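Local coordinates for protein GH127 beta-L-arabinofuranoside (Geobacillus stearothermophilus, PDB 4QK0) that probably hydrolyses beta-L-arabinofuranosides, releasing terminal beta-L-arabinofuranose as a glycoside hydrolase of family 127, at residues 532-537 against 550-555; 582-587 against 595-600; 537-542 against 642-647. All blocks are in the same frame, centred on the assembly; numbering follows the deposited sequence.

Contact 1 (532-537 against 550-555)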
HETATM    1  N   MSE A 532      33.640   7.367 -14.616  1.00 34.23           N
HETATM    2  CA  MSE A 532      32.200   7.005 -14.566  1.00 33.76           C
HETATM    3  C   MSE A 532      31.989   5.527 -14.942  1.00 30.96           C
HETATM    4  O   MSE A 532      31.394   5.230 -15.973  1.00 30.17           O
HETATM    5  CB  MSE A 532      31.374   7.879 -15.545  1.00 30.09           C
HETATM    6  CG  MSE A 532      31.211   9.279 -15.054  1.00 29.66           C
HETATM    7 SE   MSE A 532      29.851  10.139 -16.114  1.00 31.46          SE
HETATM    8  CE  MSE A 532      29.832  11.848 -15.193  1.00 33.04           C
ATOM      9  N   PRO A 533      32.469   4.593 -14.115  1.00 27.67           N
ATOM     10  CA  PRO A 533      32.093   3.211 -14.323  1.00 27.48           C
ATOM     11  C   PRO A 533      30.630   2.950 -14.010  1.00 27.59           C
ATOM     12  O   PRO A 533      29.984   3.755 -13.308  1.00 32.48           O
ATOM     13  CB  PRO A 533      32.921   2.466 -13.268  1.00 26.78           C
ATOM     14  CG  PRO A 533      33.091   3.439 -12.160  1.00 26.58           C
ATOM     15  CD  PRO A 533      33.235   4.776 -12.871  1.00 28.11           C
ATOM     16  N   VAL A 534      30.077   1.853 -14.522  1.00 27.97           N
ATOM     17  CA  VAL A 534      28.696   1.470 -14.138  1.00 27.93           C
ATOM     18  C   VAL A 534      28.777   0.918 -12.734  1.00 24.91           C
ATOM     19  O   VAL A 534      29.507   0.020 -12.518  1.00 24.51           O
ATOM     20  CB  VAL A 534      28.088   0.396 -15.056  1.00 32.06           C
ATOM     21  CG1 VAL A 534      26.715  -0.077 -14.529  1.00 31.08           C
ATOM     22  CG2 VAL A 534      27.905   0.957 -16.453  1.00 32.83           C
ATOM     23  N   GLU A 535      28.014   1.454 -11.811  1.00 24.78           N
ATOM     24  CA  GLU A 535      28.026   0.962 -10.484  1.00 27.52           C
ATOM     25  C   GLU A 535      26.708   0.229 -10.130  1.00 27.34           C
ATOM     26  O   GLU A 535      25.633   0.633 -10.530  1.00 24.91           O
ATOM     27  CB  GLU A 535      28.149   2.122  -9.500  1.00 32.01           C
ATOM     28  CG  GLU A 535      29.394   2.982  -9.629  1.00 36.58           C
ATOM     29  CD  GLU A 535      30.651   2.404  -8.957  1.00 39.69           C
ATOM     30  OE1 GLU A 535      30.711   1.173  -8.650  1.00 36.39           O
ATOM     31  OE2 GLU A 535      31.619   3.203  -8.798  1.00 36.81           O
ATOM     32  N   ARG A 536      26.840  -0.815  -9.321  1.00 29.93           N
ATOM     33  CA  ARG A 536      25.727  -1.533  -8.720  1.00 30.95           C
ATOM     34  C   ARG A 536      25.514  -0.944  -7.334  1.00 29.44           C
ATOM     35  O   ARG A 536      26.356  -1.119  -6.463  1.00 31.90           O
ATOM     36  CB  ARG A 536      26.079  -3.020  -8.578  1.00 33.65           C
ATOM     37  CG  ARG A 536      25.942  -3.862  -9.853  1.00 39.47           C
ATOM     38  CD  ARG A 536      26.315  -5.327  -9.522  1.00 42.77           C
ATOM     39  NE  ARG A 536      26.020  -6.300 -10.559  1.00 51.41           N
ATOM     40  CZ  ARG A 536      26.721  -6.436 -11.691  1.00 60.93           C
ATOM     41  NH1 ARG A 536      27.788  -5.660 -11.954  1.00 55.14           N
ATOM     42  NH2 ARG A 536      26.355  -7.346 -12.583  1.00 59.16           N
ATOM     43  N   ILE A 537      24.421  -0.239  -7.119  1.00 24.77           N
ATOM     44  CA  ILE A 537      24.201   0.391  -5.839  1.00 25.46           C
ATOM     45  C   ILE A 537      23.349  -0.513  -4.932  1.00 27.37           C
ATOM     46  O   ILE A 537      22.301  -1.028  -5.365  1.00 29.53           O
ATOM     47  CB  ILE A 537      23.494   1.735  -6.043  1.00 26.08           C
ATOM     48  CG1 ILE A 537      24.294   2.640  -7.027  1.00 25.89           C
ATOM     49  CG2 ILE A 537      23.311   2.441  -4.717  1.00 27.13           C
ATOM     50  CD1 ILE A 537      25.724   2.935  -6.601  1.00 25.51           C
ATOM     51  N   VAL A 550      19.228  -4.435  -6.355  1.00 28.38           N
ATOM     52  CA  VAL A 550      20.364  -3.623  -6.746  1.00 26.87           C
ATOM     53  C   VAL A 550      19.878  -2.598  -7.759  1.00 26.65           C
ATOM     54  O   VAL A 550      18.900  -2.845  -8.472  1.00 22.49           O
ATOM     55  CB  VAL A 550      21.461  -4.515  -7.324  1.00 27.60           C
ATOM     56  CG1 VAL A 550      21.050  -5.084  -8.653  1.00 29.15           C
ATOM     57  CG2 VAL A 550      22.761  -3.773  -7.496  1.00 29.29           C
ATOM     58  N   ALA A 551      20.495  -1.413  -7.746  1.00 25.46           N
ATOM     59  CA  ALA A 551      20.156  -0.335  -8.673  1.00 23.46           C
ATOM     60  C   ALA A 551      21.375  -0.055  -9.461  1.00 24.87           C
ATOM     61  O   ALA A 551      22.506  -0.135  -8.966  1.00 24.33           O
ATOM     62  CB  ALA A 551      19.691   0.913  -7.947  1.00 23.06           C
ATOM     63  N   LEU A 552      21.175   0.323 -10.706  1.00 24.83           N
ATOM     64  CA  LEU A 552      22.319   0.755 -11.510  1.00 24.90           C
ATOM     65  C   LEU A 552      22.461   2.280 -11.542  1.00 23.03           C
ATOM     66  O   LEU A 552      21.483   3.017 -11.616  1.00 23.89           O
ATOM     67  CB  LEU A 552      22.160   0.256 -12.927  1.00 26.12           C
ATOM     68  CG  LEU A 552      22.082  -1.258 -12.995  1.00 27.86           C
ATOM     69  CD1 LEU A 552      21.864  -1.682 -14.413  1.00 29.61           C
ATOM     70  CD2 LEU A 552      23.327  -1.939 -12.455  1.00 27.74           C
ATOM     71  N   GLN A 553      23.704   2.737 -11.432  1.00 23.63           N
ATOM     72  CA  GLN A 553      24.014   4.149 -11.470  1.00 25.28           C
ATOM     73  C   GLN A 553      25.330   4.375 -12.227  1.00 25.28           C
ATOM     74  O   GLN A 553      26.300   3.640 -12.071  1.00 22.84           O
ATOM     75  CB  GLN A 553      24.117   4.727 -10.063  1.00 26.07           C
ATOM     76  CG  GLN A 553      24.297   6.237 -10.058  1.00 30.58           C
ATOM     77  CD  GLN A 553      24.237   6.907  -8.697  1.00 27.95           C
ATOM     78  OE1 GLN A 553      23.548   6.447  -7.796  1.00 35.49           O
ATOM     79  NE2 GLN A 553      24.875   8.075  -8.592  1.00 27.79           N
ATOM     80  N   ARG A 554      25.371   5.461 -12.977  1.00 26.66           N
ATOM     81  CA  ARG A 554      26.624   5.888 -13.656  1.00 26.72           C
ATOM     82  C   ARG A 554      26.811   7.398 -13.545  1.00 22.94           C
ATOM     83  O   ARG A 554      25.934   8.162 -13.958  1.00 22.54           O
ATOM     84  CB  ARG A 554      26.524   5.493 -15.115  1.00 28.51           C
ATOM     85  CG  ARG A 554      27.702   5.907 -15.959  1.00 30.95           C
ATOM     86  CD  ARG A 554      27.610   5.372 -17.388  1.00 31.24           C
ATOM     87  NE  ARG A 554      28.854   5.740 -18.074  1.00 30.81           N
ATOM     88  CZ  ARG A 554      29.091   6.918 -18.647  1.00 29.68           C
ATOM     89  NH1 ARG A 554      28.191   7.869 -18.687  1.00 30.21           N
ATOM     90  NH2 ARG A 554      30.256   7.147 -19.179  1.00 34.48           N
ATOM     91  N   GLY A 555      27.938   7.847 -12.994  1.00 23.31           N
ATOM     92  CA  GLY A 555      28.064   9.283 -12.704  1.00 23.04           C
ATOM     93  C   GLY A 555      26.961   9.609 -11.724  1.00 23.11           C
ATOM     94  O   GLY A 555      26.644   8.791 -10.851  1.00 25.47           O
TER
HETATM   95  O   HOH W   1      30.784   3.997 -18.440  1.00 36.97           O
HETATM   96  O   HOH W   2      29.962   6.009 -11.749  1.00 22.43           O

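Contact 2 (582-587 against 595-600)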
ATOM      1  N   GLU A 582      28.001  -2.720 -19.598  1.00 45.12           N
ATOM      2  CA  GLU A 582      28.669  -1.816 -20.527  1.00 45.70           C
ATOM      3  C   GLU A 582      27.769  -0.608 -20.721  1.00 39.92           C
ATOM      4  O   GLU A 582      26.571  -0.714 -20.593  1.00 40.38           O
ATOM      5  CB  GLU A 582      28.896  -2.462 -21.900  1.00 50.26           C
ATOM      6  CG  GLU A 582      29.664  -3.787 -21.921  1.00 64.75           C
ATOM      7  CD  GLU A 582      31.184  -3.626 -21.938  1.00 80.75           C
ATOM      8  OE1 GLU A 582      31.908  -4.623 -22.181  1.00 87.61           O
ATOM      9  OE2 GLU A 582      31.672  -2.506 -21.709  1.00 88.82           O
ATOM     10  N   ALA A 583      28.364   0.537 -21.036  1.00 37.19           N
ATOM     11  CA  ALA A 583      27.626   1.757 -21.295  1.00 37.85           C
ATOM     12  C   ALA A 583      28.044   2.314 -22.604  1.00 33.63           C
ATOM     13  O   ALA A 583      29.193   2.237 -22.946  1.00 30.72           O
ATOM     14  CB  ALA A 583      27.892   2.779 -20.204  1.00 39.31           C
ATOM     15  N   HIS A 584      27.120   2.904 -23.333  1.00 35.34           N
ATOM     16  CA  HIS A 584      27.518   3.639 -24.537  1.00 37.84           C
ATOM     17  C   HIS A 584      26.462   4.659 -24.863  1.00 36.56           C
ATOM     18  O   HIS A 584      25.301   4.558 -24.422  1.00 39.43           O
ATOM     19  CB  HIS A 584      27.720   2.695 -25.747  1.00 38.11           C
ATOM     20  CG  HIS A 584      26.455   2.055 -26.221  1.00 35.11           C
ATOM     21  ND1 HIS A 584      25.957   0.902 -25.660  1.00 38.88           N
ATOM     22  CD2 HIS A 584      25.554   2.432 -27.156  1.00 35.98           C
ATOM     23  CE1 HIS A 584      24.802   0.589 -26.225  1.00 33.98           C
ATOM     24  NE2 HIS A 584      24.536   1.501 -27.140  1.00 36.44           N
ATOM     25  N   PHE A 585      26.854   5.629 -25.680  1.00 39.91           N
ATOM     26  CA  PHE A 585      25.993   6.754 -26.009  1.00 36.79           C
ATOM     27  C   PHE A 585      25.078   6.399 -27.160  1.00 37.23           C
ATOM     28  O   PHE A 585      25.522   5.820 -28.129  1.00 41.75           O
ATOM     29  CB  PHE A 585      26.867   7.994 -26.309  1.00 37.44           C
ATOM     30  CG  PHE A 585      26.090   9.260 -26.429  1.00 37.68           C
ATOM     31  CD1 PHE A 585      25.442   9.771 -25.337  1.00 36.31           C
ATOM     32  CD2 PHE A 585      25.989   9.930 -27.640  1.00 39.06           C
ATOM     33  CE1 PHE A 585      24.678  10.923 -25.434  1.00 38.35           C
ATOM     34  CE2 PHE A 585      25.229  11.088 -27.746  1.00 38.14           C
ATOM     35  CZ  PHE A 585      24.583  11.587 -26.633  1.00 39.90           C
ATOM     36  N   GLU A 586      23.796   6.756 -27.049  1.00 38.58           N
ATOM     37  CA  GLU A 586      22.820   6.611 -28.120  1.00 37.18           C
ATOM     38  C   GLU A 586      22.304   7.989 -28.523  1.00 37.45           C
ATOM     39  O   GLU A 586      21.392   8.528 -27.885  1.00 38.79           O
ATOM     40  CB  GLU A 586      21.632   5.776 -27.679  1.00 39.31           C
ATOM     41  CG  GLU A 586      21.932   4.302 -27.461  1.00 41.48           C
ATOM     42  CD  GLU A 586      21.997   3.500 -28.759  1.00 44.47           C
ATOM     43  OE1 GLU A 586      21.747   4.067 -29.873  1.00 38.51           O
ATOM     44  OE2 GLU A 586      22.364   2.314 -28.655  1.00 47.17           O
ATOM     45  N   PRO A 587      22.877   8.572 -29.591  1.00 40.78           N
ATOM     46  CA  PRO A 587      22.528   9.959 -29.886  1.00 39.58           C
ATOM     47  C   PRO A 587      21.067  10.170 -30.185  1.00 37.87           C
ATOM     48  O   PRO A 587      20.572  11.225 -29.895  1.00 34.40           O
ATOM     49  CB  PRO A 587      23.385  10.323 -31.114  1.00 42.66           C
ATOM     50  CG  PRO A 587      24.188   9.123 -31.461  1.00 42.44           C
ATOM     51  CD  PRO A 587      23.751   7.967 -30.607  1.00 44.18           C
ATOM     52  N   VAL A 595      23.201   4.624 -22.462  1.00 27.20           N
ATOM     53  CA  VAL A 595      22.397   3.477 -22.013  1.00 28.07           C
ATOM     54  C   VAL A 595      23.334   2.476 -21.420  1.00 27.97           C
ATOM     55  O   VAL A 595      24.522   2.483 -21.717  1.00 30.32           O
ATOM     56  CB  VAL A 595      21.601   2.820 -23.151  1.00 28.42           C
ATOM     57  CG1 VAL A 595      20.726   3.830 -23.825  1.00 28.28           C
ATOM     58  CG2 VAL A 595      22.537   2.195 -24.170  1.00 31.01           C
ATOM     59  N   ILE A 596      22.799   1.594 -20.571  1.00 30.28           N
ATOM     60  CA  ILE A 596      23.604   0.523 -19.957  1.00 30.20           C
ATOM     61  C   ILE A 596      23.046  -0.822 -20.384  1.00 30.93           C
ATOM     62  O   ILE A 596      21.830  -1.010 -20.398  1.00 36.04           O
ATOM     63  CB  ILE A 596      23.573   0.638 -18.433  1.00 30.18           C
ATOM     64  CG1 ILE A 596      24.334   1.888 -18.015  1.00 29.68           C
ATOM     65  CG2 ILE A 596      24.142  -0.612 -17.773  1.00 28.90           C
ATOM     66  CD1 ILE A 596      24.190   2.202 -16.571  1.00 29.31           C
ATOM     67  N   THR A 597      23.925  -1.746 -20.777  1.00 31.59           N
ATOM     68  CA  THR A 597      23.477  -3.026 -21.292  1.00 36.96           C
ATOM     69  C   THR A 597      24.218  -4.124 -20.614  1.00 34.71           C
ATOM     70  O   THR A 597      25.322  -3.936 -20.140  1.00 39.55           O
ATOM     71  CB  THR A 597      23.607  -3.158 -22.852  1.00 36.99           C
ATOM     72  OG1 THR A 597      24.978  -3.120 -23.227  1.00 43.67           O
ATOM     73  CG2 THR A 597      22.873  -2.040 -23.598  1.00 36.76           C
ATOM     74  N   GLY A 598      23.606  -5.297 -20.632  1.00 37.38           N
ATOM     75  CA  GLY A 598      24.216  -6.510 -20.080  1.00 36.87           C
ATOM     76  C   GLY A 598      23.297  -7.692 -20.246  1.00 36.61           C
ATOM     77  O   GLY A 598      22.336  -7.666 -21.044  1.00 37.56           O
ATOM     78  N   ILE A 599      23.586  -8.735 -19.496  1.00 40.44           N
ATOM     79  CA  ILE A 599      22.857 -10.008 -19.605  1.00 46.44           C
ATOM     80  C   ILE A 599      22.238 -10.268 -18.259  1.00 41.83           C
ATOM     81  O   ILE A 599      22.946 -10.417 -17.311  1.00 43.35           O
ATOM     82  CB  ILE A 599      23.797 -11.211 -19.974  1.00 51.94           C
ATOM     83  CG1 ILE A 599      24.505 -10.989 -21.322  1.00 51.00           C
ATOM     84  CG2 ILE A 599      23.037 -12.556 -20.063  1.00 56.70           C
ATOM     85  CD1 ILE A 599      23.575 -10.762 -22.493  1.00 55.86           C
ATOM     86  N   ALA A 600      20.929 -10.383 -18.203  1.00 32.90           N
ATOM     87  CA  ALA A 600      20.242 -10.817 -17.004  1.00 36.03           C
ATOM     88  C   ALA A 600      19.589 -12.206 -17.194  1.00 32.79           C
ATOM     89  O   ALA A 600      19.749 -12.844 -18.233  1.00 29.63           O
ATOM     90  CB  ALA A 600      19.184  -9.789 -16.650  1.00 36.55           C
TER

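Contact 3 (537-542 against 642-647)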
ATOM      1  N   ILE A 537      24.421  -0.239  -7.119  1.00 24.77           N
ATOM      2  CA  ILE A 537      24.201   0.391  -5.839  1.00 25.46           C
ATOM      3  C   ILE A 537      23.349  -0.513  -4.932  1.00 27.37           C
ATOM      4  O   ILE A 537      22.301  -1.028  -5.365  1.00 29.53           O
ATOM      5  CB  ILE A 537      23.494   1.735  -6.043  1.00 26.08           C
ATOM      6  CG1 ILE A 537      24.294   2.640  -7.027  1.00 25.89           C
ATOM      7  CG2 ILE A 537      23.311   2.441  -4.717  1.00 27.13           C
ATOM      8  CD1 ILE A 537      25.724   2.935  -6.601  1.00 25.51           C
ATOM      9  N   LYS A 538      23.773  -0.658  -3.684  1.00 23.14           N
ATOM     10  CA  LYS A 538      23.034  -1.361  -2.670  1.00 28.18           C
ATOM     11  C   LYS A 538      22.493  -0.436  -1.598  1.00 26.61           C
ATOM     12  O   LYS A 538      23.150   0.526  -1.218  1.00 30.16           O
ATOM     13  CB  LYS A 538      23.934  -2.378  -1.990  1.00 30.56           C
ATOM     14  CG  LYS A 538      24.436  -3.474  -2.903  1.00 33.89           C
ATOM     15  CD  LYS A 538      23.367  -4.447  -3.407  1.00 38.12           C
ATOM     16  CE  LYS A 538      22.578  -5.088  -2.243  1.00 46.05           C
ATOM     17  NZ  LYS A 538      21.501  -6.022  -2.637  1.00 45.24           N
ATOM     18  N   ALA A 539      21.287  -0.714  -1.124  1.00 25.63           N
ATOM     19  CA  ALA A 539      20.718   0.064  -0.047  1.00 24.99           C
ATOM     20  C   ALA A 539      21.048  -0.553   1.287  1.00 25.01           C
ATOM     21  O   ALA A 539      21.267  -1.762   1.400  1.00 25.12           O
ATOM     22  CB  ALA A 539      19.246   0.192  -0.167  1.00 25.88           C
ATOM     23  N   HIS A 540      21.143   0.290   2.305  1.00 25.08           N
ATOM     24  CA  HIS A 540      21.434  -0.158   3.657  1.00 25.40           C
ATOM     25  C   HIS A 540      20.468  -1.338   3.951  1.00 26.09           C
ATOM     26  O   HIS A 540      19.288  -1.308   3.523  1.00 24.92           O
ATOM     27  CB  HIS A 540      21.136   0.998   4.590  1.00 26.97           C
ATOM     28  CG  HIS A 540      21.568   0.781   5.976  1.00 29.74           C
ATOM     29  ND1 HIS A 540      20.956  -0.123   6.801  1.00 30.42           N
ATOM     30  CD2 HIS A 540      22.514   1.399   6.721  1.00 35.90           C
ATOM     31  CE1 HIS A 540      21.511  -0.073   7.999  1.00 33.76           C
ATOM     32  NE2 HIS A 540      22.450   0.856   7.979  1.00 35.69           N
ATOM     33  N   PRO A 541      20.931  -2.358   4.685  1.00 23.22           N
ATOM     34  CA  PRO A 541      20.095  -3.555   4.907  1.00 24.05           C
ATOM     35  C   PRO A 541      18.834  -3.304   5.664  1.00 21.71           C
ATOM     36  O   PRO A 541      17.963  -4.101   5.601  1.00 23.95           O
ATOM     37  CB  PRO A 541      21.011  -4.487   5.675  1.00 22.66           C
ATOM     38  CG  PRO A 541      22.364  -4.096   5.229  1.00 23.57           C
ATOM     39  CD  PRO A 541      22.327  -2.602   5.049  1.00 24.79           C
ATOM     40  N   GLN A 542      18.731  -2.202   6.369  1.00 23.72           N
ATOM     41  CA  GLN A 542      17.499  -1.815   7.071  1.00 25.49           C
ATOM     42  C   GLN A 542      16.417  -1.320   6.123  1.00 23.04           C
ATOM     43  O   GLN A 542      15.262  -1.282   6.508  1.00 22.97           O
ATOM     44  CB  GLN A 542      17.761  -0.712   8.062  1.00 31.50           C
ATOM     45  CG  GLN A 542      18.646  -1.107   9.218  1.00 33.77           C
ATOM     46  CD  GLN A 542      17.861  -1.730  10.301  1.00 36.54           C
ATOM     47  OE1 GLN A 542      16.882  -1.157  10.766  1.00 46.15           O
ATOM     48  NE2 GLN A 542      18.239  -2.916  10.685  1.00 40.21           N
ATOM     49  N   VAL A 642      11.233  -0.397 -13.421  1.00 23.94           N
ATOM     50  CA  VAL A 642      11.827  -0.568 -12.121  1.00 23.13           C
ATOM     51  C   VAL A 642      13.182   0.039 -12.066  1.00 22.56           C
ATOM     52  O   VAL A 642      13.889   0.018 -13.035  1.00 21.09           O
ATOM     53  CB  VAL A 642      11.998  -2.042 -11.667  1.00 24.69           C
ATOM     54  CG1 VAL A 642      10.653  -2.681 -11.435  1.00 30.06           C
ATOM     55  CG2 VAL A 642      12.745  -2.868 -12.680  1.00 24.39           C
ATOM     56  N   VAL A 643      13.542   0.508 -10.863  1.00 21.92           N
ATOM     57  CA  VAL A 643      14.887   0.966 -10.544  1.00 21.13           C
ATOM     58  C   VAL A 643      15.615  -0.126  -9.789  1.00 20.54           C
ATOM     59  O   VAL A 643      16.725  -0.513 -10.158  1.00 18.05           O
ATOM     60  CB  VAL A 643      14.872   2.241  -9.660  1.00 22.38           C
ATOM     61  CG1 VAL A 643      16.259   2.586  -9.098  1.00 21.80           C
ATOM     62  CG2 VAL A 643      14.354   3.410 -10.460  1.00 24.87           C
ATOM     63  N   TRP A 644      14.991  -0.627  -8.724  1.00 20.81           N
ATOM     64  CA  TRP A 644      15.637  -1.614  -7.937  1.00 22.50           C
ATOM     65  C   TRP A 644      15.341  -2.980  -8.545  1.00 24.44           C
ATOM     66  O   TRP A 644      14.216  -3.473  -8.485  1.00 28.59           O
ATOM     67  CB  TRP A 644      15.178  -1.511  -6.486  1.00 21.53           C
ATOM     68  CG  TRP A 644      15.721  -0.318  -5.849  1.00 22.23           C
ATOM     69  CD1 TRP A 644      15.113   0.897  -5.703  1.00 21.42           C
ATOM     70  CD2 TRP A 644      16.997  -0.207  -5.236  1.00 21.89           C
ATOM     71  NE1 TRP A 644      15.947   1.757  -5.085  1.00 24.08           N
ATOM     72  CE2 TRP A 644      17.107   1.094  -4.756  1.00 22.71           C
ATOM     73  CE3 TRP A 644      18.057  -1.093  -5.037  1.00 23.13           C
ATOM     74  CZ2 TRP A 644      18.241   1.554  -4.095  1.00 23.48           C
ATOM     75  CZ3 TRP A 644      19.161  -0.655  -4.361  1.00 25.19           C
ATOM     76  CH2 TRP A 644      19.259   0.685  -3.919  1.00 23.90           C
ATOM     77  N   VAL A 645      16.357  -3.621  -9.067  1.00 26.76           N
ATOM     78  CA  VAL A 645      16.180  -4.925  -9.692  1.00 28.16           C
ATOM     79  C   VAL A 645      16.680  -6.058  -8.798  1.00 27.51           C
ATOM     80  O   VAL A 645      17.666  -5.900  -8.076  1.00 23.80           O
ATOM     81  CB  VAL A 645      16.652  -4.950 -11.192  1.00 31.43           C
ATOM     82  CG1 VAL A 645      17.236  -3.656 -11.679  1.00 33.48           C
ATOM     83  CG2 VAL A 645      17.532  -6.109 -11.560  1.00 31.13           C
ATOM     84  N   ASN A 646      15.961  -7.163  -8.814  1.00 26.57           N
ATOM     85  CA  ASN A 646      16.366  -8.354  -8.127  1.00 27.15           C
ATOM     86  C   ASN A 646      17.717  -8.860  -8.531  1.00 28.67           C
ATOM     87  O   ASN A 646      18.048  -8.889  -9.667  1.00 28.82           O
ATOM     88  CB  ASN A 646      15.355  -9.475  -8.282  1.00 27.31           C
ATOM     89  CG  ASN A 646      14.099  -9.216  -7.560  1.00 23.10           C
ATOM     90  OD1 ASN A 646      13.088  -9.135  -8.153  1.00 32.67           O
ATOM     91  ND2 ASN A 646      14.164  -9.089  -6.294  1.00 21.72           N
ATOM     92  N   GLU A 647      18.473  -9.262  -7.548  1.00 29.74           N
ATOM     93  CA  GLU A 647      19.820  -9.683  -7.734  1.00 39.75           C
ATOM     94  C   GLU A 647      19.960 -11.193  -7.767  1.00 40.06           C
ATOM     95  O   GLU A 647      19.289 -11.895  -7.079  1.00 41.11           O
ATOM     96  CB  GLU A 647      20.681  -9.036  -6.648  1.00 20.00           C
ATOM     97  CG  GLU A 647      22.164  -9.267  -6.698  1.00 20.00           C
ATOM     98  CD  GLU A 647      23.002  -8.130  -6.113  1.00 20.00           C
ATOM     99  OE1 GLU A 647      22.944  -7.872  -4.911  1.00 20.00           O
ATOM    100  OE2 GLU A 647      23.751  -7.507  -6.865  1.00 20.00           O
TER

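Contact 1 (532-537 against 550-555)
The guanidinium of Arg554 is the flat group at one end of this antiparallel beta hairpin. The side chain of Met532, a selenomethionine, lies over one of its faces. CB of Met532 sits toward the rim of that face, and SE is 3.8 Å from Arg554 NH1. The two side chains cross at about a right angle. Water 1 lies in the guanidinium plane at the edge. It accepts from Arg554 NE at 2.6 Å and donates to Met532 O, so it ties the side chain to the opposite backbone. Arg554 NH1 has a further partner in Trp465 O. The second flat group is the amide of Gln553. Its chain is extended, with CG anti to the backbone N (chi1 -174°). NE2 donates almost in the amide plane to Gly555 O, just past the end of the same strand. This fixes the rotation of the amide.

Strands 534-539 and 549-554 of the C-terminal domain are joined by two hydrogen-bonded pairs, Glu535 with Gln553 and Ile537 with Ala551. Four nearly straight N-H...O bonds result. Ile537 N to Ala551 O is the shortest, at 2.7 Å. On the face of Glu535 and Ile537, Ile537 CG1 rests 3.7 Å from Gln553 CB. Tyr613 of the second subunit packs on Ile537 as well. The other face carries Val534, Arg536 and Leu552, and Leu581 of strand 574-586 touches all three. Arg536 runs beside Leu552, and its NH2 ends on the carbonyls of Pro576 and Ala579. Beyond the ladder, water 2 bridges the strands, donating to Pro533 O and accepting from Gly555 N at 3.0 Å. At the other end, Val550 CG2, anti to its backbone N, touches Arg536 CB at 3.6 Å.

Contact 2 (582-587 against 595-600)
His584 leads the side-chain packing in this beta hairpin of strands 574-586 and 593-603. Its CB leaves the strand on the face shared with Glu582, Val595 and Thr597. CG takes the crowded position between the backbone N and the carbonyl carbon (chi1 67°). The ring therefore lies alongside Val595, and both side chains point the same way. Val595 CG2 sits over one ring face in a CH-pi contact, 3.8 Å from the centroid. The methyl is offset toward the rim, nearest CE1 and NE2. CE1 also has Thr597 CG2 at the ring edge, at 4.2 Å. At the tip, NE2 donates to Glu586 OE2 at 2.8 Å. The carboxylate oxygen lies close to the ring plane, but the N-H meets it from above the carboxylate plane. This bond fixes the ring rotation, and the negative charge may raise the pKa of the imidazole.

Glu586 bends at chi2 (-79°) to reach back, and its CG rests on Val595 CG1. Arg626 of strand 620-629 touches both Glu586 and Thr597. The backbone forms two hydrogen-bonded pairs, Glu582 with Thr597 and His584 with Val595. Between them, Ala583 CA makes a CA-H...O contact with Val595 O at 3.2 Å.

Contact 3 (537-542 against 642-647)
Trp644 fills the tight part of this contact between two strands of one mixed beta sheet, 534-539 and 641-647. The two segments do not pair directly. Strand 549-554 lies between them in the sheet and bonds to both. The indole bridges the gap with the far end of its six-membered ring. CG is anti to the carbonyl carbon (chi1 -71°), and the ring is turned so that CZ3 and CH2 lead. CZ3 comes 3.3 Å from Ile537 O. CH2 meets Ala539 CB at 3.8 Å and Ala539 N at 3.7 Å. Lys538 C lies at the ring edge, near its plane.

The looser part is polar. Lys538 folds at chi2 and chi3 (-68° and -55°), which turns its tip back toward Glu647. The main partner of NZ is Lys549 O. The salt bridge to Glu647, formed tip to tip, is a longer, additional link. Glu647 is partly exposed, whereas Lys538, Ala539 and Trp644 are buried. Lys538 and Ala539 also pair antiparallel with a strand of the second subunit, so the sheet continues across the dimer interface. In the salt bridge, Lys538 NZ stands 3.3 Å from Glu647 OE1, above the carboxylate plane.

How the contacts relate
All three contacts belong to the same mixed sheet of the C-terminal domain, on one side of the chain's centre. Contact 1 closes first along the chain, and contact 2 follows as a second hairpin. Contact 3 spans about a hundred residues and encloses contact 2. Centres of contacts 1 and 2 are about 12 Å apart, and they touch through Val534 and Ile596. Contacts 1 and 3 lie about 11 Å apart and share Ile537. Contacts 2 and 3 are about 20 Å apart and do not touch. The C-terminal strand 641-647 neighbours both hairpins, so it joins them in the sheet. Contacts 1 and 3 also face the second subunit.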